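Side-chain contacts in RTX-adhesin (Marinomonas primoryensis, PDB 5IRB), which probably helps hold a 1.5-MDa ice-binding adhesin at the bacterial cell surface, as tandem calcium-binding domains of a protein that attaches its bacterium to diatoms and ice: residues Val53-Asn58 with Val67-Ser72; Asp143-Asp148 with Asn196-Thr201; Thr157-Val162 with Val171-Ser176. All blocks are in the same frame, centred on the assembly; numbering follows the deposited sequence.

Interaction 1. Residues Val53-Asn58 with Val67-Ser72; sequences VTYSTN and VSVAGS
Tyr-55 OH is gripped from two directions: Ala-70 N donates a hydrogen bond to it over 3.1 Å, with an N-H...O angle of 161°, and the hydroxyl is also hydrogen-bonded to OD2 of Asp-73, on the helix that follows. The setting is a beta-sandwich domain of immunoglobulin-like character. Strand 53-58 is the outermost strand of a five-stranded sheet, and 64-70 is the edge strand of the three-stranded sheet facing it. The two run in roughly opposite directions, yet their axes lie 7.2 Å apart at the closest, so it is side chains that close this flank. Each backbone pairs within its own sheet, Tyr-55 with Leu-48 and Val-69 with Val-30.

Tyr-55 does most of the bridging. With CG anti to the carbonyl carbon (chi1 -61°), its ring lies lengthwise along the partner strand, CB near Val-67 and the hydroxyl at Ala-70, the N-cap residue of helix 71-76. One ring face rests on Val-69. The methyl CG1 makes a CH-pi contact 3.7 Å from the ring centroid and 16° off the normal, set somewhat toward the rim on the CG side, while farther out the CA of Val-69 comes to 3.5 Å from CE2 over the same face. Two bonds at the tip and this valine beneath should together limit both swing and rotation of the ring. Ala-70 CB also touches the hydroxyl oxygen.

Toward the other end of the strand, Thr-57 meets Val-67 through their branch points. Thr-57 OG1 hydrogen-bonds Ser-66 O on the facing strand, which leaves the carbon side of the threonine for packing. Val-67 CG2 tucks in against the backbone at 3.6 Å from Ser-56 O, and Thr-57 CB sits 3.9 Å from Val-67 CB.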
loop_
_atom_site.group_PDB
_atom_site.type_symbol
_atom_site.label_atom_id
_atom_site.label_comp_id
_atom_site.label_asym_id
_atom_site.label_seq_id
_atom_site.Cartn_x
_atom_site.Cartn_y
_atom_site.Cartn_z
ATOM N N VAL A 53 27.619 30.883 -15.532
ATOM C CA VAL A 53 28.616 31.232 -14.528
ATOM C C VAL A 53 29.971 30.746 -15.026
ATOM O O VAL A 53 30.104 29.602 -15.468
ATOM C CB VAL A 53 28.312 30.602 -13.153
ATOM C CG1 VAL A 53 29.387 30.980 -12.154
ATOM C CG2 VAL A 53 26.929 31.039 -12.644
ATOM N N THR A 54 30.971 31.622 -14.947
ATOM C CA THR A 54 32.330 31.307 -15.378
ATOM C C THR A 54 33.177 30.758 -14.243
ATOM O O THR A 54 33.175 31.306 -13.142
ATOM C CB THR A 54 33.023 32.550 -15.962
ATOM O OG1 THR A 54 32.261 33.033 -17.075
ATOM C CG2 THR A 54 34.453 32.221 -16.432
ATOM N N TYR A 55 33.835 29.633 -14.498
ATOM C CA TYR A 55 34.857 29.117 -13.596
ATOM C C TYR A 55 36.176 29.068 -14.349
ATOM O O TYR A 55 36.190 28.806 -15.560
ATOM C CB TYR A 55 34.490 27.724 -13.076
ATOM C CG TYR A 55 33.196 27.700 -12.278
ATOM C CD1 TYR A 55 31.973 27.626 -12.916
ATOM C CD2 TYR A 55 33.209 27.773 -10.897
ATOM C CE1 TYR A 55 30.779 27.607 -12.189
ATOM C CE2 TYR A 55 32.034 27.778 -10.163
ATOM C CZ TYR A 55 30.823 27.687 -10.813
ATOM O OH TYR A 55 29.656 27.676 -10.074
ATOM N N SER A 56 37.275 29.195 -13.609
ATOM C CA SER A 56 38.615 29.255 -14.185
ATOM C C SER A 56 39.634 28.502 -13.364
ATOM O O SER A 56 39.533 28.414 -12.153
ATOM C CB SER A 56 39.085 30.711 -14.300
ATOM O OG SER A 56 38.509 31.327 -15.439
ATOM N N THR A 57 40.642 27.978 -14.034
ATOM C CA THR A 57 41.741 27.349 -13.324
ATOM C C THR A 57 43.007 27.313 -14.172
ATOM O O THR A 57 42.956 27.618 -15.360
ATOM C CB THR A 57 41.385 25.919 -12.896
ATOM O OG1 THR A 57 42.351 25.470 -11.943
ATOM C CG2 THR A 57 41.393 24.981 -14.088
ATOM N N ASN A 58 44.108 26.880 -13.561
ATOM C CA ASN A 58 45.383 26.695 -14.249
ATOM C C ASN A 58 45.470 25.326 -14.861
ATOM O O ASN A 58 44.671 24.451 -14.512
ATOM C CB ASN A 58 46.549 26.815 -13.267
ATOM C CG ASN A 58 46.941 28.226 -13.014
ATOM O OD1 ASN A 58 46.697 29.090 -13.849
ATOM N ND2 ASN A 58 47.552 28.489 -11.858
ATOM N N VAL A 67 38.957 21.867 -11.360
ATOM C CA VAL A 67 38.333 23.081 -10.847
ATOM C C VAL A 67 37.028 22.773 -10.110
ATOM O O VAL A 67 36.237 21.941 -10.538
ATOM C CB VAL A 67 38.037 24.113 -11.979
ATOM C CG1 VAL A 67 37.033 23.583 -12.987
ATOM C CG2 VAL A 67 37.604 25.471 -11.399
ATOM N N SER A 68 36.858 23.431 -8.973
ATOM C CA SER A 68 35.640 23.354 -8.174
ATOM C C SER A 68 34.502 24.200 -8.754
ATOM O O SER A 68 34.679 25.403 -9.013
ATOM C CB SER A 68 35.945 23.800 -6.752
ATOM O OG SER A 68 35.745 22.733 -5.851
ATOM N N VAL A 69 33.339 23.577 -8.968
ATOM C CA VAL A 69 32.175 24.315 -9.460
ATOM C C VAL A 69 30.944 24.045 -8.580
ATOM O O VAL A 69 30.901 23.047 -7.863
ATOM C CB VAL A 69 31.852 23.971 -10.923
ATOM C CG1 VAL A 69 33.087 24.135 -11.783
ATOM C CG2 VAL A 69 31.307 22.554 -11.061
ATOM N N ALA A 70 29.965 24.945 -8.610
ATOM C CA ALA A 70 28.721 24.729 -7.863
ATOM C C ALA A 70 27.874 23.617 -8.497
ATOM O O ALA A 70 27.491 23.688 -9.662
ATOM C CB ALA A 70 27.931 26.025 -7.763
ATOM N N GLY A 71 27.557 22.592 -7.717
ATOM C CA GLY A 71 26.600 21.595 -8.185
ATOM C C GLY A 71 25.304 22.221 -8.684
ATOM O O GLY A 71 24.724 21.753 -9.661
ATOM N N SER A 72 24.905 23.333 -8.073
ATOM C CA SER A 72 23.648 24.003 -8.417
ATOM C C SER A 72 23.687 24.561 -9.828
ATOM O O SER A 72 22.678 24.528 -10.534
ATOM C CB SER A 72 23.342 25.137 -7.427
ATOM O OG SER A 72 24.261 26.217 -7.568
#

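Interaction 2. Residues Asp143-Asp148 with Asn196-Thr201; sequences DASAGD and NPYAGT
Tyr-198 reaches from its strand into the 143-148 loop, its CB already aimed at it. CG takes the position between the backbone N and the carbonyl carbon (chi1 55°), and the ring extends past Ala-112 of strand 112-116 in the facing sheet. At its far end CE1 comes to 4.0 Å from Ala-144 CA, while CE2 lies 3.9 Å from Asp-143 O. The hydroxyl donates to Asp-148 OD2 over 2.7 Å; this acceptor lies at the ring edge, and the bond arrives on the syn side of the carboxylate, 16° out of its plane. A water, also near the ring plane, donates to the same OH at 2.8 Å and lies close to Ser-145 OG as well. OD2 takes a second hydrogen bond from Ser-145 N, 2.7 Å away and 56° out of the carboxylate plane. Two donors on one oxygen of this buried group are consistent with a charged carboxylate. The tyrosine side chain is also about 4 Å from a bound calcium ion. Asp-148 N closes the type II turn on Ser-145 O, while its carboxylate braces that turn and clasps the tyrosine, fastening an inter-sheet loop of an immunoglobulin-like beta sandwich to a strand of the five-stranded sheet.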
loop_
_atom_site.group_PDB
_atom_site.type_symbol
_atom_site.label_atom_id
_atom_site.label_comp_id
_atom_site.label_asym_id
_atom_site.label_seq_id
_atom_site.Cartn_x
_atom_site.Cartn_y
_atom_site.Cartn_z
ATOM N N ASP A 143 9.251 4.184 -10.303
ATOM C CA ASP A 143 10.657 3.839 -10.062
ATOM C C ASP A 143 10.922 2.947 -8.853
ATOM O O ASP A 143 12.063 2.595 -8.605
ATOM C CB ASP A 143 11.507 5.113 -9.953
ATOM C CG ASP A 143 11.593 5.884 -11.270
ATOM O OD1 ASP A 143 11.635 5.242 -12.356
ATOM O OD2 ASP A 143 11.523 7.140 -11.217
ATOM N N ALA A 144 9.880 2.594 -8.097
ATOM C CA ALA A 144 9.998 1.607 -7.020
ATOM C C ALA A 144 10.446 0.256 -7.589
ATOM O O ALA A 144 10.176 -0.046 -8.745
ATOM C CB ALA A 144 8.651 1.467 -6.270
ATOM N N SER A 145 11.163 -0.544 -6.805
ATOM C CA SER A 145 11.817 -1.723 -7.366
ATOM C C SER A 145 11.691 -2.927 -6.469
ATOM O O SER A 145 11.619 -2.780 -5.263
ATOM C CB SER A 145 13.309 -1.449 -7.587
ATOM O OG SER A 145 13.500 -0.145 -8.104
ATOM N N ALA A 146 11.698 -4.112 -7.075
ATOM C CA ALA A 146 11.945 -5.359 -6.382
ATOM C C ALA A 146 13.040 -5.147 -5.368
ATOM O O ALA A 146 14.084 -4.564 -5.684
ATOM C CB ALA A 146 12.337 -6.452 -7.369
ATOM N N GLY A 147 12.818 -5.615 -4.153
ATOM C CA GLY A 147 13.847 -5.564 -3.142
ATOM C C GLY A 147 13.667 -4.372 -2.228
ATOM O O GLY A 147 14.270 -4.327 -1.163
ATOM N N ASP A 148 12.802 -3.441 -2.601
ATOM C CA ASP A 148 12.540 -2.277 -1.747
ATOM C C ASP A 148 11.793 -2.655 -0.476
ATOM O O ASP A 148 11.073 -3.658 -0.444
ATOM C CB ASP A 148 11.728 -1.207 -2.500
ATOM C CG ASP A 148 12.563 -0.441 -3.543
ATOM O OD1 ASP A 148 13.806 -0.557 -3.506
ATOM O OD2 ASP A 148 11.966 0.284 -4.378
ATOM N N ASN A 196 19.686 8.457 -5.496
ATOM C CA ASN A 196 18.773 9.319 -4.782
ATOM C C ASN A 196 17.806 8.458 -4.001
ATOM O O ASN A 196 17.217 7.513 -4.550
ATOM C CB ASN A 196 17.994 10.221 -5.734
ATOM C CG ASN A 196 18.896 11.077 -6.590
ATOM O OD1 ASN A 196 19.761 11.808 -6.081
ATOM N ND2 ASN A 196 18.707 10.990 -7.900
ATOM N N PRO A 197 17.617 8.782 -2.718
ATOM C CA PRO A 197 16.590 8.015 -2.011
ATOM C C PRO A 197 15.236 8.458 -2.501
ATOM O O PRO A 197 15.088 9.590 -2.955
ATOM C CB PRO A 197 16.812 8.380 -0.547
ATOM C CG PRO A 197 17.528 9.688 -0.578
ATOM C CD PRO A 197 18.342 9.711 -1.837
ATOM N N TYR A 198 14.252 7.573 -2.428
ATOM C CA TYR A 198 12.889 7.955 -2.738
ATOM C C TYR A 198 11.951 7.272 -1.773
ATOM O O TYR A 198 12.319 6.311 -1.088
ATOM C CB TYR A 198 12.530 7.596 -4.175
ATOM C CG TYR A 198 12.736 6.134 -4.535
ATOM C CD1 TYR A 198 11.921 5.117 -3.996
ATOM C CD2 TYR A 198 13.745 5.769 -5.418
ATOM C CE1 TYR A 198 12.128 3.774 -4.344
ATOM C CE2 TYR A 198 13.954 4.450 -5.767
ATOM C CZ TYR A 198 13.152 3.453 -5.240
ATOM O OH TYR A 198 13.408 2.144 -5.619
ATOM N N ALA A 199 10.729 7.777 -1.718
ATOM C CA ALA A 199 9.714 7.235 -0.850
ATOM C C ALA A 199 8.373 7.453 -1.534
ATOM O O ALA A 199 8.147 8.501 -2.132
ATOM C CB ALA A 199 9.759 7.901 0.513
ATOM N N GLY A 200 7.526 6.431 -1.530
ATOM C CA GLY A 200 6.141 6.592 -1.935
ATOM C C GLY A 200 5.254 6.139 -0.792
ATOM O O GLY A 200 5.638 5.261 -0.025
ATOM N N THR A 201 4.085 6.748 -0.657
ATOM C CA THR A 201 3.152 6.376 0.408
ATOM C C THR A 201 1.717 6.405 -0.094
ATOM O O THR A 201 1.403 7.091 -1.078
ATOM C CB THR A 201 3.205 7.336 1.604
ATOM O OG1 THR A 201 2.564 8.564 1.226
ATOM C CG2 THR A 201 4.636 7.622 2.058
HETATM O O HOH W 1 15.452 1.205 -7.310
#

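Interaction 3. Residues Thr157-Val162 with Val171-Ser176; sequences TLYTTV and VGVSGS
The polar part of this contact gathers at Tyr-159 OH. Ser-174 N donates a nearly straight hydrogen bond to it, 3.2 Å long with an N-H...O angle of 167°, and the hydroxyl is also hydrogen-bonded to Asp-177 OD2 on the helix beyond. Ser-174 OG lies 3.3 Å from the same hydroxyl; as the N-cap side chain it caps a backbone N just past Ser-176, and it makes a weak hydrogen bond with Asp-177 OD2.

The aromatic part belongs to Val-173, which lays both methyls against the tyrosine. CG1 is anti to the backbone N (chi1 166°), and this setting puts CG2 over the middle of the ring in a CH-pi contact, 3.8 Å from the centroid and 12° off the normal. CG1 meanwhile reaches the phenol end, 3.7 Å from CZ. Gly-172 O also approaches the ring, 3.5 Å from CD2.

Aliphatic packing continues where Thr-161 and Val-171 lie alongside one another, pointing opposite ways, CB to CB at 3.9 Å, and Val-171 CG2 leans on Thr-160 O at 3.8 Å.

Strand 157-162 is the edge of the five-stranded sheet, beside strand 149-154, whose Met-152 touches both Tyr-159 and Val-171. Opposite it, strand 168-174 borders the three-stranded sheet and runs straight into helix 175-180, where Leu-178 packs on Val-173.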
loop_
_atom_site.group_PDB
_atom_site.type_symbol
_atom_site.label_atom_id
_atom_site.label_comp_id
_atom_site.label_asym_id
_atom_site.label_seq_id
_atom_site.Cartn_x
_atom_site.Cartn_y
_atom_site.Cartn_z
ATOM N N THR A 157 1.883 -1.255 15.893
ATOM C CA THR A 157 2.839 -2.300 15.554
ATOM C C THR A 157 3.354 -2.114 14.144
ATOM O O THR A 157 2.579 -2.015 13.185
ATOM C CB THR A 157 2.217 -3.707 15.675
ATOM O OG1 THR A 157 1.892 -3.973 17.047
ATOM C CG2 THR A 157 3.178 -4.774 15.146
ATOM N N LEU A 158 4.680 -2.082 14.041
ATOM C CA LEU A 158 5.374 -1.961 12.776
ATOM C C LEU A 158 5.378 -3.280 12.039
ATOM O O LEU A 158 5.841 -4.280 12.571
ATOM C CB LEU A 158 6.812 -1.493 13.006
ATOM C CG LEU A 158 7.669 -1.323 11.750
ATOM C CD1 LEU A 158 7.094 -0.284 10.811
ATOM C CD2 LEU A 158 9.100 -0.972 12.164
ATOM N N TYR A 159 4.864 -3.288 10.821
ATOM C CA TYR A 159 4.988 -4.458 9.965
ATOM C C TYR A 159 5.871 -4.109 8.777
ATOM O O TYR A 159 5.681 -3.065 8.164
ATOM C CB TYR A 159 3.621 -4.948 9.480
ATOM C CG TYR A 159 2.695 -5.471 10.569
ATOM C CD1 TYR A 159 1.886 -4.610 11.319
ATOM C CD2 TYR A 159 2.629 -6.841 10.840
ATOM C CE1 TYR A 159 1.008 -5.118 12.306
ATOM C CE2 TYR A 159 1.770 -7.346 11.820
ATOM C CZ TYR A 159 0.967 -6.482 12.536
ATOM O OH TYR A 159 0.148 -7.012 13.493
ATOM N N THR A 160 6.795 -5.006 8.433
ATOM C CA THR A 160 7.712 -4.788 7.321
ATOM C C THR A 160 7.692 -5.945 6.345
ATOM O O THR A 160 7.607 -7.097 6.760
ATOM C CB THR A 160 9.156 -4.626 7.881
ATOM O OG1 THR A 160 9.246 -3.379 8.571
ATOM C CG2 THR A 160 10.211 -4.692 6.798
ATOM N N THR A 161 7.874 -5.654 5.064
ATOM C CA THR A 161 8.154 -6.700 4.084
ATOM C C THR A 161 8.980 -6.119 2.922
ATOM O O THR A 161 9.502 -4.997 3.010
ATOM C CB THR A 161 6.840 -7.379 3.583
ATOM O OG1 THR A 161 7.159 -8.531 2.792
ATOM C CG2 THR A 161 6.000 -6.447 2.764
ATOM N N VAL A 162 9.153 -6.905 1.867
ATOM C CA VAL A 162 9.983 -6.490 0.752
ATOM C C VAL A 162 9.250 -6.667 -0.576
ATOM O O VAL A 162 8.455 -7.594 -0.739
ATOM C CB VAL A 162 11.313 -7.279 0.743
ATOM C CG1 VAL A 162 12.105 -7.021 -0.527
ATOM C CG2 VAL A 162 12.160 -6.886 1.951
ATOM N N VAL A 171 2.118 -8.989 3.398
ATOM C CA VAL A 171 2.596 -9.283 4.737
ATOM C C VAL A 171 1.401 -9.645 5.636
ATOM O O VAL A 171 0.310 -9.065 5.513
ATOM C CB VAL A 171 3.393 -8.088 5.312
ATOM C CG1 VAL A 171 2.524 -6.867 5.464
ATOM C CG2 VAL A 171 4.046 -8.453 6.628
ATOM N N GLY A 172 1.605 -10.636 6.492
ATOM C CA GLY A 172 0.584 -11.082 7.426
ATOM C C GLY A 172 0.465 -10.114 8.587
ATOM O O GLY A 172 1.453 -9.770 9.225
ATOM N N VAL A 173 -0.744 -9.648 8.847
ATOM C CA VAL A 173 -0.981 -8.684 9.919
ATOM C C VAL A 173 -2.003 -9.305 10.882
ATOM O O VAL A 173 -2.878 -10.039 10.456
ATOM C CB VAL A 173 -1.493 -7.348 9.344
ATOM C CG1 VAL A 173 -2.083 -6.437 10.429
ATOM C CG2 VAL A 173 -0.362 -6.644 8.540
ATOM N N SER A 174 -1.888 -9.021 12.169
ATOM C CA SER A 174 -2.847 -9.564 13.118
ATOM C C SER A 174 -4.202 -8.853 13.008
ATOM O O SER A 174 -4.286 -7.624 13.017
ATOM C CB SER A 174 -2.302 -9.469 14.536
ATOM O OG SER A 174 -2.489 -8.163 15.036
ATOM N N GLY A 175 -5.257 -9.652 12.864
ATOM C CA GLY A 175 -6.630 -9.165 12.887
ATOM C C GLY A 175 -6.963 -8.175 13.987
ATOM O O GLY A 175 -7.715 -7.229 13.771
ATOM N N SER A 176 -6.408 -8.376 15.172
ATOM C CA SER A 176 -6.747 -7.490 16.276
ATOM C C SER A 176 -6.156 -6.093 16.102
ATOM O O SER A 176 -6.776 -5.116 16.522
ATOM C CB SER A 176 -6.300 -8.096 17.611
ATOM O OG SER A 176 -5.011 -8.675 17.512
#

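Interactions 1 and 3 are the same inter-sheet closure in two successive domains, their centres 51 Å apart along the elongated chain; they differ in the valine, one methyl against the ring in the first and two in the second, and in the N-cap residue, Ala-70 or Ser-174. Interaction 2 belongs to the same domain as interaction 3, which is nested within the chain it encloses. Their centres are 19 Å apart and they touch, Gly-147 CA packing on Val-162 CG1 at 3.5 Å. Interaction 1 stays about 12 Å from interaction 2 at the nearest atoms. A calcium ion approaches Tyr-198 to about 4 Å, whereas Tyr-55 and Tyr-159 stand about 11 and 12 Å from a bound calcium ion.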